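Local coordinates for Non-structural protein 3 (Rice hoja blanca virus, PDB 3AJF) that suppresses RNA-mediated gene silencing of the host, presumably by binding double-stranded RNA, this chain being the helical domain of a homodimeric viral protein, at residues 33-36 and 37-40; 59-62 and 63-67; 77-80 and 81-85. All coordinates share one frame; numbering follows the deposited sequence.

Contact 1: residues 33-36 and 37-40; sequences SFDE and HMFL
Met38, a selenomethionine, folds its end over the ring of Phe34. Its methyl CE lies over the middle of one face, 3.6 Å from the ring centroid and 10° off the normal, a CH-pi contact, while SE stands obliquely to the same ring in a Met-aromatic contact. The bend that brings CE down is at the last torsion, chi3 36°; up to SE the chain is extended. Phe34, the centre of an inverse gamma turn, presents one face of its ring to Met38 CE. At the ring's edge, near its plane, comes the CA of Phe39.

Asp35 is the N-cap of helix 36-44. Its carboxylate reaches forward to the amide of Met38, a capping bond in which OD1 accepts from Met38 N at 2.8 Å with an N-H...O angle of 162°. The two side chains cross at about a right angle. The capping bond also draws Asp35 OD1 close to Met38 CG, 3.1 Å away. Backbone bonds then take over: Phe39 N gives to Asp35 O at 2.9 Å, and Leu40 N to Glu36 O.

Behind this turn, Phe34 rests on Leu27 and on Val54, and Phe39 meets Phe23 and Phe24 edge-to-face, which places the helix start against helices 17-30 and 49-64. Aspartate suits the cap because amides of a first turn lack the helical carbonyl four residues back that serves later turns, and its short carboxylate supplies an acceptor. Its negative charge beside the helix N terminus should be favourable with the helix dipole, while the apolar Phe34-Met38 pair joins the residue before the cap to that same turn.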
ATOM      1  N   SER A  33      16.375   5.723 -11.232  1.00 21.71           N
ATOM      2  CA  SER A  33      15.704   5.834 -12.528  1.00 23.45           C
ATOM      3  C   SER A  33      14.213   6.181 -12.382  1.00 23.13           C
ATOM      4  O   SER A  33      13.518   6.454 -13.380  1.00 23.50           O
ATOM      5  CB  SER A  33      15.943   4.590 -13.406  1.00 24.92           C
ATOM      6  OG  SER A  33      15.376   3.416 -12.836  1.00 27.65           O
ATOM      7  N   PHE A  34      13.729   6.186 -11.140  1.00 21.61           N
ATOM      8  CA  PHE A  34      12.389   6.663 -10.839  1.00 20.89           C
ATOM      9  C   PHE A  34      12.425   8.203 -10.726  1.00 21.19           C
ATOM     10  O   PHE A  34      12.554   8.779  -9.641  1.00 20.94           O
ATOM     11  CB  PHE A  34      11.845   5.977  -9.572  1.00 19.97           C
ATOM     12  CG  PHE A  34      10.351   5.841  -9.556  1.00 19.96           C
ATOM     13  CD1 PHE A  34       9.750   4.577  -9.515  1.00 21.28           C
ATOM     14  CD2 PHE A  34       9.541   6.968  -9.613  1.00 18.51           C
ATOM     15  CE1 PHE A  34       8.362   4.451  -9.507  1.00 19.81           C
ATOM     16  CE2 PHE A  34       8.152   6.858  -9.612  1.00 20.22           C
ATOM     17  CZ  PHE A  34       7.564   5.588  -9.552  1.00 19.82           C
ATOM     18  N   ASP A  35      12.342   8.863 -11.876  1.00 21.79           N
ATOM     19  CA  ASP A  35      12.511  10.300 -11.948  1.00 22.37           C
ATOM     20  C   ASP A  35      11.224  11.058 -11.616  1.00 22.02           C
ATOM     21  O   ASP A  35      10.135  10.478 -11.418  1.00 19.82           O
ATOM     22  CB  ASP A  35      13.041  10.703 -13.344  1.00 24.61           C
ATOM     23  CG  ASP A  35      12.097  10.300 -14.481  1.00 26.48           C
ATOM     24  OD1 ASP A  35      10.873  10.182 -14.276  1.00 28.11           O
ATOM     25  OD2 ASP A  35      12.585  10.102 -15.609  1.00 32.63           O
ATOM     26  N   GLU A  36      11.359  12.368 -11.569  1.00 22.60           N
ATOM     27  CA  GLU A  36      10.262  13.258 -11.242  1.00 23.27           C
ATOM     28  C   GLU A  36       9.062  13.080 -12.168  1.00 22.43           C
ATOM     29  O   GLU A  36       7.907  13.148 -11.745  1.00 21.38           O
ATOM     30  CB  GLU A  36      10.771  14.679 -11.385  1.00 24.55           C
ATOM     31  CG  GLU A  36      10.123  15.622 -10.433  1.00 30.53           C
ATOM     32  CD  GLU A  36      10.752  17.005 -10.500  1.00 39.15           C
ATOM     33  OE1 GLU A  36      12.014  17.099 -10.390  1.00 41.75           O
ATOM     34  OE2 GLU A  36       9.972  17.989 -10.664  1.00 42.28           O
ATOM     35  N   HIS A  37       9.331  12.883 -13.451  1.00 23.01           N
ATOM     36  CA  HIS A  37       8.248  12.692 -14.394  1.00 23.43           C
ATOM     37  C   HIS A  37       7.470  11.400 -14.083  1.00 22.15           C
ATOM     38  O   HIS A  37       6.242  11.386 -14.104  1.00 20.10           O
ATOM     39  CB  HIS A  37       8.772  12.708 -15.824  1.00 25.62           C
ATOM     40  CG  HIS A  37       7.754  12.304 -16.831  1.00 29.73           C
ATOM     41  ND1 HIS A  37       6.810  13.179 -17.322  1.00 35.25           N
ATOM     42  CD2 HIS A  37       7.524  11.116 -17.442  1.00 34.88           C
ATOM     43  CE1 HIS A  37       6.040  12.549 -18.192  1.00 37.17           C
ATOM     44  NE2 HIS A  37       6.447  11.295 -18.279  1.00 36.57           N
HETATM   45  N   MSE A  38       8.165  10.314 -13.784  1.00 21.36           N
HETATM   46  CA  MSE A  38       7.459   9.086 -13.458  1.00 24.26           C
HETATM   47  C   MSE A  38       6.698   9.232 -12.150  1.00 19.71           C
HETATM   48  O   MSE A  38       5.613   8.661 -11.987  1.00 17.47           O
HETATM   49  CB  MSE A  38       8.434   7.916 -13.380  1.00 22.98           C
HETATM   50  CG  MSE A  38       9.125   7.674 -14.728  1.00 27.73           C
HETATM   51 SE   MSE A  38      10.526   6.349 -14.484  1.00 43.00          SE
HETATM   52  CE  MSE A  38       9.480   5.240 -13.079  1.00  8.62           C
ATOM     53  N   PHE A  39       7.273   9.986 -11.215  1.00 18.43           N
ATOM     54  CA  PHE A  39       6.618  10.238  -9.921  1.00 17.92           C
ATOM     55  C   PHE A  39       5.301  10.983 -10.169  1.00 17.99           C
ATOM     56  O   PHE A  39       4.246  10.577  -9.652  1.00 16.03           O
ATOM     57  CB  PHE A  39       7.525  11.026  -8.962  1.00 17.66           C
ATOM     58  CG  PHE A  39       6.947  11.198  -7.574  1.00 18.44           C
ATOM     59  CD1 PHE A  39       7.056  10.174  -6.625  1.00 16.06           C
ATOM     60  CD2 PHE A  39       6.298  12.388  -7.209  1.00 19.24           C
ATOM     61  CE1 PHE A  39       6.519  10.336  -5.330  1.00 18.14           C
ATOM     62  CE2 PHE A  39       5.761  12.552  -5.919  1.00 20.32           C
ATOM     63  CZ  PHE A  39       5.863  11.528  -4.985  1.00 17.57           C
ATOM     64  N   LEU A  40       5.358  12.069 -10.948  1.00 18.24           N
ATOM     65  CA  LEU A  40       4.114  12.818 -11.267  1.00 19.94           C
ATOM     66  C   LEU A  40       3.062  11.985 -12.035  1.00 20.19           C
ATOM     67  O   LEU A  40       1.877  12.056 -11.746  1.00 19.77           O
ATOM     68  CB  LEU A  40       4.398  14.141 -11.989  1.00 20.53           C
ATOM     69  CG  LEU A  40       5.266  15.119 -11.187  1.00 21.43           C
ATOM     70  CD1 LEU A  40       5.677  16.312 -12.065  1.00 21.75           C
ATOM     71  CD2 LEU A  40       4.541  15.572  -9.887  1.00 22.61           C
TER

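Contact 2: residues 59-62 and 63-67; sequences AIWM and LSHKR
The last turn of helix 49-64 unwinds here as a C-terminal helix end: Leu63 N, Ser64 N and His65 N bond to Ala59 O, Ile60 O and Trp61 O, and His65 is the first residue to leave helical backbone angles. Lys66 N still reaches Trp61 O, but weakly, at 3.5 Å.

On the outer side the indole of Trp61 covers His65. CG of Trp61 is anti to the backbone N (chi1 175°), which carries the ring along the helix toward its end. His65 CB lies over the face of the five-membered ring, 3.7 Å from its centroid, a CH-pi contact, and its closest approach is 3.3 Å to Trp61 NE1. The imidazole runs nearly parallel to the indole, planes at 5°, yet the rings are slid apart with centroids 4.9 Å from each other and barely overlap. Farther along the indole, Lys66 CB and CG approach Trp61 CH2 obliquely, an aliphatic stem well suited to an aromatic neighbour, while its ammonium turns away to a salt bridge with Asp68.

Within the subunit, Met62 packs on Phe23 and Ile26 of helix 17-30, and Ala59 is small enough for Val81 of helix 74-85 to come close. Ile60 and Leu63 instead meet the second subunit, at its Ile60 and Phe88 respectively, placing this helix end at the dimer interface.

Buried Ser64 turns its hydroxyl back onto its own helix: OG gives its proton to Ile60 O at 2.8 Å, from above the carbonyl plane, so that this oxygen accepts from both Ser64 N and Ser64 OG.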
ATOM      1  N   ALA A  59       6.717   4.135   0.255  1.00 14.27           N
ATOM      2  CA  ALA A  59       5.798   4.742   1.235  1.00 13.94           C
ATOM      3  C   ALA A  59       5.572   3.826   2.450  1.00 12.33           C
ATOM      4  O   ALA A  59       5.544   4.291   3.571  1.00 12.57           O
ATOM      5  CB  ALA A  59       4.473   5.130   0.550  1.00 13.67           C
ATOM      6  N   ILE A  60       5.408   2.522   2.218  1.00 11.35           N
ATOM      7  CA  ILE A  60       5.251   1.520   3.285  1.00 11.66           C
ATOM      8  C   ILE A  60       6.540   1.422   4.138  1.00 11.96           C
ATOM      9  O   ILE A  60       6.479   1.359   5.367  1.00 11.54           O
ATOM     10  CB  ILE A  60       4.834   0.144   2.728  1.00 11.35           C
ATOM     11  CG1 ILE A  60       3.384   0.253   2.145  1.00 12.33           C
ATOM     12  CG2 ILE A  60       4.913  -0.961   3.841  1.00 11.83           C
ATOM     13  CD1 ILE A  60       2.906  -0.991   1.303  1.00 14.25           C
ATOM     14  N   TRP A  61       7.694   1.443   3.480  1.00 11.87           N
ATOM     15  CA  TRP A  61       8.965   1.523   4.219  1.00 13.36           C
ATOM     16  C   TRP A  61       9.027   2.735   5.169  1.00 13.42           C
ATOM     17  O   TRP A  61       9.404   2.595   6.341  1.00 13.99           O
ATOM     18  CB  TRP A  61      10.198   1.455   3.294  1.00 12.54           C
ATOM     19  CG  TRP A  61      11.440   1.665   4.100  1.00 13.10           C
ATOM     20  CD1 TRP A  61      12.207   0.700   4.719  1.00 13.83           C
ATOM     21  CD2 TRP A  61      12.034   2.915   4.407  1.00 12.29           C
ATOM     22  NE1 TRP A  61      13.270   1.297   5.380  1.00 13.86           N
ATOM     23  CE2 TRP A  61      13.172   2.658   5.219  1.00 13.49           C
ATOM     24  CE3 TRP A  61      11.736   4.241   4.057  1.00 14.32           C
ATOM     25  CZ2 TRP A  61      14.000   3.681   5.700  1.00 13.17           C
ATOM     26  CZ3 TRP A  61      12.576   5.270   4.535  1.00 16.04           C
ATOM     27  CH2 TRP A  61      13.687   4.976   5.362  1.00 14.42           C
HETATM   28  N   MSE A  62       8.650   3.910   4.675  1.00 14.00           N
HETATM   29  CA  MSE A  62       8.640   5.139   5.476  1.00 16.81           C
HETATM   30  C   MSE A  62       7.732   5.019   6.706  1.00 16.97           C
HETATM   31  O   MSE A  62       8.015   5.626   7.754  1.00 19.35           O
HETATM   32  CB  MSE A  62       8.183   6.333   4.644  1.00 16.15           C
HETATM   33  CG  MSE A  62       9.114   6.761   3.523  1.00 16.83           C
HETATM   34 SE   MSE A  62       8.318   7.981   2.194  1.00 26.21          SE
HETATM   35  CE  MSE A  62       7.991   9.673   3.214  1.00  9.93           C
ATOM     36  N   LEU A  63       6.613   4.297   6.570  1.00 14.90           N
ATOM     37  CA  LEU A  63       5.677   4.119   7.687  1.00 15.04           C
ATOM     38  C   LEU A  63       6.112   3.019   8.660  1.00 14.45           C
ATOM     39  O   LEU A  63       5.795   3.073   9.856  1.00 16.34           O
ATOM     40  CB  LEU A  63       4.273   3.796   7.159  1.00 13.69           C
ATOM     41  CG  LEU A  63       3.571   4.945   6.437  1.00 13.86           C
ATOM     42  CD1 LEU A  63       2.396   4.458   5.539  1.00 14.77           C
ATOM     43  CD2 LEU A  63       3.108   5.953   7.497  1.00 13.15           C
ATOM     44  N   SER A  64       6.786   2.006   8.145  1.00 14.00           N
ATOM     45  CA  SER A  64       7.071   0.822   8.939  1.00 14.88           C
ATOM     46  C   SER A  64       8.464   0.866   9.562  1.00 16.44           C
ATOM     47  O   SER A  64       8.705   0.195  10.569  1.00 15.87           O
ATOM     48  CB  SER A  64       6.902  -0.438   8.087  1.00 15.08           C
ATOM     49  OG  SER A  64       7.846  -0.494   7.018  1.00 14.59           O
ATOM     50  N   HIS A  65       9.382   1.619   8.950  1.00 16.47           N
ATOM     51  CA  HIS A  65      10.804   1.554   9.371  1.00 17.62           C
ATOM     52  C   HIS A  65      11.391   2.901   9.772  1.00 18.33           C
ATOM     53  O   HIS A  65      12.272   2.952  10.624  1.00 18.85           O
ATOM     54  CB  HIS A  65      11.689   0.934   8.290  1.00 16.98           C
ATOM     55  CG  HIS A  65      11.458  -0.527   8.084  1.00 19.16           C
ATOM     56  ND1 HIS A  65      12.242  -1.498   8.663  1.00 25.50           N
ATOM     57  CD2 HIS A  65      10.525  -1.180   7.361  1.00 20.48           C
ATOM     58  CE1 HIS A  65      11.792  -2.693   8.318  1.00 24.35           C
ATOM     59  NE2 HIS A  65      10.756  -2.524   7.517  1.00 24.32           N
ATOM     60  N   LYS A  66      10.938   3.973   9.138  1.00 19.00           N
ATOM     61  CA  LYS A  66      11.564   5.294   9.305  1.00 21.36           C
ATOM     62  C   LYS A  66      11.177   5.894  10.645  1.00 23.65           C
ATOM     63  O   LYS A  66      10.056   6.358  10.838  1.00 25.06           O
ATOM     64  CB  LYS A  66      11.195   6.254   8.160  1.00 20.88           C
ATOM     65  CG  LYS A  66      11.985   7.558   8.148  1.00 21.36           C
ATOM     66  CD  LYS A  66      11.628   8.439   6.942  1.00 21.92           C
ATOM     67  CE  LYS A  66      12.028   9.904   7.173  1.00 21.87           C
ATOM     68  NZ  LYS A  66      13.505  10.027   7.244  1.00 21.82           N
ATOM     69  N   ARG A  67      12.124   5.910  11.568  1.00 25.01           N
ATOM     70  CA  ARG A  67      11.851   6.401  12.905  1.00 26.72           C
ATOM     71  C   ARG A  67      11.614   7.897  13.022  1.00 27.27           C
ATOM     72  O   ARG A  67      10.999   8.331  14.003  1.00 28.84           O
ATOM     73  CB  ARG A  67      12.996   6.037  13.841  1.00 27.38           C
ATOM     74  CG  ARG A  67      13.025   4.589  14.237  1.00 29.49           C
ATOM     75  CD  ARG A  67      13.910   4.463  15.453  1.00 34.37           C
ATOM     76  NE  ARG A  67      14.467   3.128  15.589  1.00 37.88           N
ATOM     77  CZ  ARG A  67      15.481   2.827  16.397  1.00 40.54           C
ATOM     78  NH1 ARG A  67      16.045   3.781  17.137  1.00 42.88           N
ATOM     79  NH2 ARG A  67      15.931   1.578  16.465  1.00 40.68           N
TER
HETATM   80  O   HOH W   1       7.634   5.598  10.389  1.00 14.69           O

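Contact 3: residues 77-80 and 81-85; sequences LTCL and VSTYS
Leu80 lies alongside Tyr84, one turn on in helix 74-85, both side chains pointing the same way. The touch is slight: Leu80 CD2 stands 4.0 Å from Tyr84 CE1. With its CG beside the backbone N (chi1 -82°), Tyr84 leans back over the preceding turn, and the carbonyl oxygen of Leu80 meets the ring at its edge, 3.2 Å from CD1. That oxygen also accepts from Tyr84 N at 2.8 Å. Tyrosine suits a partly exposed place here, since its flat ring packs beside leucine while its hydroxyl reaches Ile43 O near the end of helix 36-44.

Thr83 folds its methyl toward Cys79, with CG2 3.9 Å from Cys79 SG. Thr83 N gives to Cys79 O at 2.8 Å and 163°, a regular helical bond. Ser85 OG gives to Ser82 O from above the carbonyl plane, a hydroxyl satisfied within its own helix.

Ser82 and Ser85 lie at the dimer interface, where Ser82 OG bonds to Ser82 OG of the second subunit. Cys79 SG is joined to Cys10 in a disulfide, which ties the helix to the strand 9-10, while Leu80 faces Leu20 of helix 17-30 and Leu77 packs on Ala59 of helix 49-64.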
ATOM      1  N   LEU A  77       0.223  10.104   4.620  1.00 14.28           N
ATOM      2  CA  LEU A  77       1.022   9.147   3.887  1.00 14.40           C
ATOM      3  C   LEU A  77       0.288   7.809   3.808  1.00 14.72           C
ATOM      4  O   LEU A  77       0.300   7.145   2.775  1.00 14.06           O
ATOM      5  CB  LEU A  77       2.409   8.995   4.522  1.00 13.97           C
ATOM      6  CG  LEU A  77       3.414   8.059   3.847  1.00 13.61           C
ATOM      7  CD1 LEU A  77       3.570   8.405   2.356  1.00 12.57           C
ATOM      8  CD2 LEU A  77       4.753   8.136   4.582  1.00 13.25           C
ATOM      9  N   THR A  78      -0.386   7.437   4.894  1.00 14.15           N
ATOM     10  CA  THR A  78      -1.180   6.239   4.896  1.00 14.72           C
ATOM     11  C   THR A  78      -2.333   6.384   3.911  1.00 15.38           C
ATOM     12  O   THR A  78      -2.689   5.414   3.218  1.00 16.38           O
ATOM     13  CB  THR A  78      -1.724   5.964   6.323  1.00 15.59           C
ATOM     14  OG1 THR A  78      -0.617   5.691   7.193  1.00 15.93           O
ATOM     15  CG2 THR A  78      -2.662   4.785   6.332  1.00 15.36           C
ATOM     16  N   CYS A  79      -2.922   7.576   3.855  1.00 16.20           N
ATOM     17  CA  CYS A  79      -3.968   7.865   2.867  1.00 17.16           C
ATOM     18  C   CYS A  79      -3.462   7.576   1.455  1.00 16.38           C
ATOM     19  O   CYS A  79      -4.149   6.916   0.665  1.00 16.31           O
ATOM     20  CB  CYS A  79      -4.461   9.340   2.934  1.00 18.24           C
ATOM     21  SG  CYS A  79      -5.951   9.647   1.915  1.00 21.34           S
ATOM     22  N   LEU A  80      -2.270   8.089   1.138  1.00 15.83           N
ATOM     23  CA  LEU A  80      -1.663   7.879  -0.185  1.00 15.05           C
ATOM     24  C   LEU A  80      -1.482   6.376  -0.486  1.00 15.29           C
ATOM     25  O   LEU A  80      -1.835   5.887  -1.585  1.00 15.22           O
ATOM     26  CB  LEU A  80      -0.310   8.606  -0.247  1.00 15.09           C
ATOM     27  CG  LEU A  80      -0.357  10.138  -0.163  1.00 16.88           C
ATOM     28  CD1 LEU A  80       1.075  10.742  -0.203  1.00 18.07           C
ATOM     29  CD2 LEU A  80      -1.245  10.693  -1.299  1.00 18.13           C
ATOM     30  N   VAL A  81      -0.970   5.632   0.500  1.00 13.88           N
ATOM     31  CA  VAL A  81      -0.802   4.200   0.324  1.00 13.34           C
ATOM     32  C   VAL A  81      -2.155   3.551   0.016  1.00 14.43           C
ATOM     33  O   VAL A  81      -2.295   2.767  -0.939  1.00 13.87           O
ATOM     34  CB  VAL A  81      -0.112   3.502   1.537  1.00 12.50           C
ATOM     35  CG1 VAL A  81      -0.224   1.973   1.394  1.00 14.58           C
ATOM     36  CG2 VAL A  81       1.296   3.850   1.565  1.00 13.21           C
ATOM     37  N   SER A  82      -3.135   3.883   0.850  1.00 15.69           N
ATOM     38  CA  SER A  82      -4.442   3.284   0.802  1.00 17.66           C
ATOM     39  C   SER A  82      -5.107   3.597  -0.541  1.00 18.07           C
ATOM     40  O   SER A  82      -5.659   2.676  -1.202  1.00 19.10           O
ATOM     41  CB  SER A  82      -5.256   3.760   2.018  1.00 19.02           C
ATOM     42  OG  SER A  82      -6.619   3.518   1.838  1.00 25.30           O
ATOM     43  N   THR A  83      -5.025   4.857  -0.974  1.00 16.17           N
ATOM     44  CA  THR A  83      -5.640   5.270  -2.234  1.00 17.40           C
ATOM     45  C   THR A  83      -4.934   4.795  -3.504  1.00 15.48           C
ATOM     46  O   THR A  83      -5.601   4.392  -4.462  1.00 15.30           O
ATOM     47  CB  THR A  83      -5.903   6.830  -2.333  1.00 17.80           C
ATOM     48  OG1 THR A  83      -4.672   7.523  -2.441  1.00 23.83           O
ATOM     49  CG2 THR A  83      -6.539   7.324  -1.126  1.00 16.47           C
ATOM     50  N   TYR A  84      -3.598   4.813  -3.522  1.00 13.73           N
ATOM     51  CA  TYR A  84      -2.904   4.466  -4.759  1.00 13.25           C
ATOM     52  C   TYR A  84      -2.885   2.960  -4.963  1.00 14.30           C
ATOM     53  O   TYR A  84      -2.833   2.493  -6.097  1.00 13.49           O
ATOM     54  CB  TYR A  84      -1.510   5.091  -4.800  1.00 13.05           C
ATOM     55  CG  TYR A  84      -1.651   6.522  -5.257  1.00 15.55           C
ATOM     56  CD1 TYR A  84      -1.745   7.565  -4.335  1.00 14.86           C
ATOM     57  CD2 TYR A  84      -1.769   6.821  -6.618  1.00 14.99           C
ATOM     58  CE1 TYR A  84      -1.931   8.884  -4.751  1.00 15.37           C
ATOM     59  CE2 TYR A  84      -1.974   8.151  -7.048  1.00 17.39           C
ATOM     60  CZ  TYR A  84      -2.057   9.158  -6.110  1.00 15.65           C
ATOM     61  OH  TYR A  84      -2.245  10.452  -6.534  1.00 16.91           O
ATOM     62  N   SER A  85      -2.981   2.200  -3.865  1.00 13.28           N
ATOM     63  CA  SER A  85      -3.118   0.738  -3.985  1.00 14.09           C
ATOM     64  C   SER A  85      -4.370   0.347  -4.763  1.00 13.90           C
ATOM     65  O   SER A  85      -4.410  -0.708  -5.426  1.00 14.50           O
ATOM     66  CB  SER A  85      -3.056   0.055  -2.605  1.00 14.37           C
ATOM     67  OG  SER A  85      -4.201   0.406  -1.841  1.00 17.50           O
TER

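Along the chain the three contacts follow in series, none nested in or crossing another, and each closes only a turn of its own. Contact 1 opens helix 36-44 after the loop from helix 17-30; contact 2 ends helix 49-64; contact 3 lies within helix 74-85. Contacts 1 and 3 sit on opposite sides of the chain's centre, their centres about 18 Å apart, and contact 1 touches neither of the others. Contacts 2 and 3 do meet: Met62 CE is 3.8 Å from Leu77 CD2, and Leu63 CD1 packs by Thr78. Both of these also touch the second subunit, while helix 17-30 receives side chains from all three.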